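Local coordinates for petrobactin biosynthesis protein AsbB (Bacillus anthracis, PDB 3TO3) that catalyses the ATP-dependent condensation of spermidine with citryl-spermidine intermediates in the biosynthesis of the siderophore petrobactin, at residues Phe254-Ile268 with Tyr355-Gly367. Residues are numbered along the deposited sequence; the frame is centred on the assembly and turned at random.
Sequences FIISNYAEDIQDKGI and YDTNKKATYGSLG
The long connection between the antiparallel strands 345-355 and 367-371 folds against two successive helices, 248-258 and 260-264, with Tyr259, at the junction of the helices, pointing into the turns of the connection. The buried Tyr259 ring lies against Thr362, whose CG2 sits 3.6 Å from Tyr259 CE1, while Tyr355 CD2 approaches Tyr259 CE2 at 4.0 Å, the two tyrosine side chains running antiparallel alongside one another. A phenol suits this place because its flank is apolar but its tip is not: Tyr259 OH meets a water in the ring plane at 2.7 Å, and that water also lies 2.9 Å from Tyr355 O, to which it probably donates.

Tyr355 extends its ring with CG anti to the backbone N (chi1 -180°), and its OH donates to Asp262 OD1 at 2.8 Å. The carboxylate receives this bond on its anti lone pair, its plane turned 75° from the ring. Over one Tyr355 face lies Ile268 CG1, 4.1 Å from the centroid, a CH-pi contact. Ile268 CD1 also meets Leu366 CD2 tip to tip at 3.9 Å, branched aliphatic chains that pack closely beside the two tyrosines.

Further along, Phe254 CE2 lies 3.1 Å from Ser365 OG, which is hydrogen-bonded to Asn303, and Ala361 O sits at the edge of the Phe254 ring in its plane. Lys359 and Lys360 form salt bridges with Glu126 and Asp119 of the second subunit, placing the contact beside the homodimer interface. Overall, this is a beta-strand connection with type I and type II turns, packed against a helix pair within the IucA/IucC family region of this synthetase.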
loop_
_atom_site.group_PDB
_atom_site.type_symbol
_atom_site.label_atom_id
_atom_site.label_comp_id
_atom_site.label_asym_id
_atom_site.label_seq_id
_atom_site.Cartn_x
_atom_site.Cartn_y
_atom_site.Cartn_z
ATOM N N PHE B 254 -7.932 8.248 1.954
ATOM C CA PHE B 254 -8.754 7.062 1.859
ATOM C C PHE B 254 -10.202 7.275 1.388
ATOM O O PHE B 254 -10.641 6.681 0.391
ATOM C CB PHE B 254 -8.616 6.147 3.087
ATOM C CG PHE B 254 -9.090 4.760 2.827
ATOM C CD1 PHE B 254 -8.264 3.844 2.198
ATOM C CD2 PHE B 254 -10.396 4.379 3.157
ATOM C CE1 PHE B 254 -8.705 2.548 1.932
ATOM C CE2 PHE B 254 -10.848 3.101 2.891
ATOM C CZ PHE B 254 -10.004 2.177 2.282
ATOM N N ILE B 255 -10.968 8.050 2.157
ATOM C CA ILE B 255 -12.350 8.336 1.795
ATOM C C ILE B 255 -12.495 8.972 0.404
ATOM O O ILE B 255 -13.194 8.437 -0.446
ATOM C CB ILE B 255 -13.082 9.226 2.824
ATOM C CG1 ILE B 255 -12.828 8.756 4.241
ATOM C CG2 ILE B 255 -14.584 9.173 2.560
ATOM C CD1 ILE B 255 -13.217 7.326 4.462
ATOM N N ILE B 256 -11.831 10.096 0.171
ATOM C CA ILE B 256 -11.992 10.802 -1.092
ATOM C C ILE B 256 -11.698 9.892 -2.262
ATOM O O ILE B 256 -12.393 9.930 -3.277
ATOM C CB ILE B 256 -11.064 12.022 -1.204
ATOM C CG1 ILE B 256 -11.498 13.113 -0.249
ATOM C CG2 ILE B 256 -11.159 12.631 -2.572
ATOM C CD1 ILE B 256 -10.933 14.460 -0.598
ATOM N N SER B 257 -10.641 9.091 -2.153
ATOM C CA SER B 257 -10.252 8.295 -3.301
ATOM C C SER B 257 -11.070 7.021 -3.438
ATOM O O SER B 257 -11.242 6.534 -4.547
ATOM C CB SER B 257 -8.761 7.982 -3.282
ATOM O OG SER B 257 -8.426 7.293 -2.097
ATOM N N ASN B 258 -11.496 6.427 -2.324
ATOM C CA ASN B 258 -12.300 5.192 -2.404
ATOM C C ASN B 258 -13.834 5.316 -2.373
ATOM O O ASN B 258 -14.552 4.339 -2.509
ATOM C CB ASN B 258 -11.865 4.228 -1.299
ATOM C CG ASN B 258 -10.431 3.725 -1.490
ATOM O OD1 ASN B 258 -9.484 4.276 -0.931
ATOM N ND2 ASN B 258 -10.283 2.656 -2.245
ATOM N N TYR B 259 -14.313 6.490 -2.022
ATOM C CA TYR B 259 -15.730 6.828 -2.020
ATOM C C TYR B 259 -16.232 7.690 -3.140
ATOM O O TYR B 259 -17.250 8.363 -2.950
ATOM C CB TYR B 259 -16.255 7.292 -0.684
ATOM C CG TYR B 259 -16.109 6.318 0.452
ATOM C CD1 TYR B 259 -14.850 5.920 0.906
ATOM C CD2 TYR B 259 -17.229 5.842 1.125
ATOM C CE1 TYR B 259 -14.723 5.055 1.988
ATOM C CE2 TYR B 259 -17.111 4.993 2.218
ATOM C CZ TYR B 259 -15.864 4.608 2.652
ATOM O OH TYR B 259 -15.755 3.764 3.737
ATOM N N ALA B 260 -15.415 7.885 -4.167
ATOM C CA ALA B 260 -15.794 8.812 -5.217
ATOM C C ALA B 260 -17.244 8.611 -5.653
ATOM O O ALA B 260 -17.959 9.572 -5.895
ATOM C CB ALA B 260 -14.862 8.674 -6.431
ATOM N N GLU B 261 -17.700 7.381 -5.762
ATOM C CA GLU B 261 -19.058 7.203 -6.278
ATOM C C GLU B 261 -20.130 7.707 -5.269
ATOM O O GLU B 261 -21.150 8.241 -5.653
ATOM C CB GLU B 261 -19.273 5.763 -6.760
ATOM C CG GLU B 261 -20.393 5.010 -6.072
ATOM C CD GLU B 261 -20.217 3.486 -6.113
ATOM O OE1 GLU B 261 -19.094 3.007 -6.428
ATOM O OE2 GLU B 261 -21.214 2.776 -5.821
ATOM N N ASP B 262 -19.860 7.579 -3.983
ATOM C CA ASP B 262 -20.726 8.134 -2.944
ATOM C C ASP B 262 -20.666 9.661 -2.950
ATOM O O ASP B 262 -21.653 10.322 -2.721
ATOM C CB ASP B 262 -20.299 7.625 -1.549
ATOM C CG ASP B 262 -20.060 6.125 -1.517
ATOM O OD1 ASP B 262 -20.863 5.404 -0.884
ATOM O OD2 ASP B 262 -19.072 5.664 -2.139
ATOM N N ILE B 263 -19.494 10.232 -3.173
ATOM C CA ILE B 263 -19.419 11.681 -3.273
ATOM C C ILE B 263 -20.212 12.175 -4.481
ATOM O O ILE B 263 -20.933 13.149 -4.403
ATOM C CB ILE B 263 -17.962 12.148 -3.298
ATOM C CG1 ILE B 263 -17.340 11.934 -1.917
ATOM C CG2 ILE B 263 -17.857 13.614 -3.715
ATOM C CD1 ILE B 263 -15.802 11.959 -1.887
ATOM N N GLN B 264 -20.086 11.476 -5.600
ATOM C CA GLN B 264 -20.808 11.817 -6.821
ATOM C C GLN B 264 -22.342 11.855 -6.642
ATOM O O GLN B 264 -23.020 12.746 -7.147
ATOM C CB GLN B 264 -20.427 10.823 -7.939
ATOM C CG GLN B 264 -21.504 10.610 -9.026
ATOM C CD GLN B 264 -21.635 11.809 -9.878
ATOM O OE1 GLN B 264 -20.709 12.624 -9.924
ATOM N NE2 GLN B 264 -22.779 11.957 -10.564
ATOM N N ASP B 265 -22.882 10.852 -5.970
ATOM C CA ASP B 265 -24.313 10.724 -5.790
ATOM C C ASP B 265 -24.832 11.316 -4.466
ATOM O O ASP B 265 -25.995 11.140 -4.120
ATOM C CB ASP B 265 -24.801 9.285 -6.051
ATOM C CG ASP B 265 -24.430 8.315 -4.944
ATOM O OD1 ASP B 265 -24.562 7.094 -5.167
ATOM O OD2 ASP B 265 -24.014 8.761 -3.852
ATOM N N LYS B 266 -23.959 11.987 -3.723
ATOM C CA LYS B 266 -24.346 12.647 -2.479
ATOM C C LYS B 266 -24.750 11.700 -1.368
ATOM O O LYS B 266 -25.425 12.094 -0.432
ATOM C CB LYS B 266 -25.498 13.627 -2.748
ATOM C CG LYS B 266 -25.331 14.436 -4.030
ATOM C CD LYS B 266 -25.194 15.922 -3.757
ATOM C CE LYS B 266 -23.740 16.394 -3.704
ATOM N NZ LYS B 266 -23.138 16.580 -5.086
ATOM N N GLY B 267 -24.277 10.461 -1.447
ATOM C CA GLY B 267 -24.283 9.564 -0.307
ATOM C C GLY B 267 -23.433 10.149 0.817
ATOM O O GLY B 267 -23.682 9.897 2.003
ATOM N N ILE B 268 -22.414 10.915 0.418
ATOM C CA ILE B 268 -21.472 11.556 1.320
ATOM C C ILE B 268 -21.260 13.002 0.875
ATOM O O ILE B 268 -21.075 13.295 -0.311
ATOM C CB ILE B 268 -20.120 10.854 1.279
ATOM C CG1 ILE B 268 -20.123 9.634 2.163
ATOM C CG2 ILE B 268 -19.056 11.735 1.820
ATOM C CD1 ILE B 268 -18.828 8.870 1.967
ATOM N N TYR B 355 -21.001 5.063 8.583
ATOM C CA TYR B 355 -21.504 4.950 7.231
ATOM C C TYR B 355 -20.907 3.660 6.696
ATOM O O TYR B 355 -19.694 3.543 6.594
ATOM C CB TYR B 355 -21.019 6.137 6.418
ATOM C CG TYR B 355 -21.474 6.150 4.976
ATOM C CD1 TYR B 355 -22.667 6.767 4.614
ATOM C CD2 TYR B 355 -20.701 5.574 3.975
ATOM C CE1 TYR B 355 -23.088 6.809 3.289
ATOM C CE2 TYR B 355 -21.094 5.631 2.643
ATOM C CZ TYR B 355 -22.290 6.240 2.305
ATOM O OH TYR B 355 -22.682 6.299 0.988
ATOM N N ASP B 356 -21.758 2.684 6.417
ATOM C CA ASP B 356 -21.315 1.320 6.149
ATOM C C ASP B 356 -22.078 0.791 4.964
ATOM O O ASP B 356 -23.289 0.725 4.997
ATOM C CB ASP B 356 -21.587 0.408 7.359
ATOM C CG ASP B 356 -21.301 -1.079 7.068
ATOM O OD1 ASP B 356 -21.996 -1.969 7.641
ATOM O OD2 ASP B 356 -20.369 -1.358 6.273
ATOM N N THR B 357 -21.354 0.379 3.936
ATOM C CA THR B 357 -21.955 -0.206 2.753
ATOM C C THR B 357 -21.520 -1.654 2.582
ATOM O O THR B 357 -20.823 -2.226 3.425
ATOM C CB THR B 357 -21.561 0.585 1.499
ATOM O OG1 THR B 357 -20.135 0.539 1.320
ATOM C CG2 THR B 357 -22.004 2.035 1.650
ATOM N N ASN B 358 -21.966 -2.247 1.487
ATOM C CA ASN B 358 -21.506 -3.563 1.076
ATOM C C ASN B 358 -19.980 -3.670 1.055
ATOM O O ASN B 358 -19.410 -4.557 1.700
ATOM C CB ASN B 358 -22.037 -3.897 -0.331
ATOM C CG ASN B 358 -23.412 -4.550 -0.310
ATOM O OD1 ASN B 358 -23.771 -5.243 0.649
ATOM N ND2 ASN B 358 -24.183 -4.343 -1.378
ATOM N N LYS B 359 -19.328 -2.722 0.375
ATOM C CA LYS B 359 -17.986 -2.951 -0.159
ATOM C C LYS B 359 -17.039 -3.525 0.896
ATOM O O LYS B 359 -16.957 -3.028 2.026
ATOM C CB LYS B 359 -17.390 -1.660 -0.747
ATOM C CG LYS B 359 -18.263 -0.896 -1.741
ATOM C CD LYS B 359 -17.631 -0.833 -3.138
ATOM C CE LYS B 359 -16.243 -0.203 -3.129
ATOM N NZ LYS B 359 -15.241 -1.024 -3.886
ATOM N N LYS B 360 -16.345 -4.594 0.512
ATOM C CA LYS B 360 -15.345 -5.252 1.350
ATOM C C LYS B 360 -14.145 -4.361 1.625
ATOM O O LYS B 360 -13.570 -4.390 2.722
ATOM C CB LYS B 360 -14.838 -6.501 0.638
ATOM C CG LYS B 360 -13.808 -7.305 1.421
ATOM C CD LYS B 360 -13.022 -8.248 0.485
ATOM C CE LYS B 360 -13.922 -8.920 -0.559
ATOM N NZ LYS B 360 -13.343 -10.233 -0.977
ATOM N N ALA B 361 -13.765 -3.593 0.604
ATOM C CA ALA B 361 -12.553 -2.766 0.628
ATOM C C ALA B 361 -12.638 -1.554 1.562
ATOM O O ALA B 361 -11.642 -1.099 2.086
ATOM C CB ALA B 361 -12.175 -2.318 -0.803
ATOM N N THR B 362 -13.829 -1.013 1.721
ATOM C CA THR B 362 -14.079 0.100 2.625
ATOM C C THR B 362 -14.620 -0.336 3.979
ATOM O O THR B 362 -15.097 0.491 4.754
ATOM C CB THR B 362 -14.974 1.129 1.963
ATOM O OG1 THR B 362 -16.175 0.480 1.550
ATOM C CG2 THR B 362 -14.262 1.673 0.707
ATOM N N TYR B 363 -14.652 -1.644 4.219
ATOM C CA TYR B 363 -15.232 -2.160 5.444
ATOM C C TYR B 363 -14.578 -1.537 6.681
ATOM O O TYR B 363 -13.365 -1.676 6.887
ATOM C CB TYR B 363 -15.013 -3.671 5.484
ATOM C CG TYR B 363 -15.798 -4.401 6.558
ATOM C CD1 TYR B 363 -17.194 -4.337 6.593
ATOM C CD2 TYR B 363 -15.151 -5.182 7.512
ATOM C CE1 TYR B 363 -17.916 -5.010 7.563
ATOM C CE2 TYR B 363 -15.867 -5.868 8.484
ATOM C CZ TYR B 363 -17.249 -5.778 8.501
ATOM O OH TYR B 363 -17.967 -6.445 9.457
ATOM N N GLY B 364 -15.400 -0.910 7.532
ATOM C CA GLY B 364 -14.930 -0.255 8.745
ATOM C C GLY B 364 -14.260 1.095 8.620
ATOM O O GLY B 364 -13.733 1.655 9.594
ATOM N N SER B 365 -14.293 1.630 7.410
ATOM C CA SER B 365 -13.483 2.788 7.063
ATOM C C SER B 365 -14.051 4.141 7.423
ATOM O O SER B 365 -13.336 5.127 7.350
ATOM C CB SER B 365 -13.176 2.760 5.562
ATOM O OG SER B 365 -12.190 1.768 5.321
ATOM N N LEU B 366 -15.348 4.231 7.693
ATOM C CA LEU B 366 -15.889 5.504 8.123
ATOM C C LEU B 366 -16.793 5.340 9.348
ATOM O O LEU B 366 -17.987 5.125 9.220
ATOM C CB LEU B 366 -16.700 6.003 6.933
ATOM C CG LEU B 366 -17.101 7.447 6.834
ATOM C CD1 LEU B 366 -15.920 8.292 7.100
ATOM C CD2 LEU B 366 -17.575 7.595 5.420
ATOM N N GLY B 367 -16.299 5.692 10.509
ATOM C CA GLY B 367 -17.020 5.360 11.704
ATOM C C GLY B 367 -16.481 6.224 12.794
ATOM O O GLY B 367 -15.344 6.653 12.724
HETATM O O HOH W 1 -17.887 2.395 4.629
#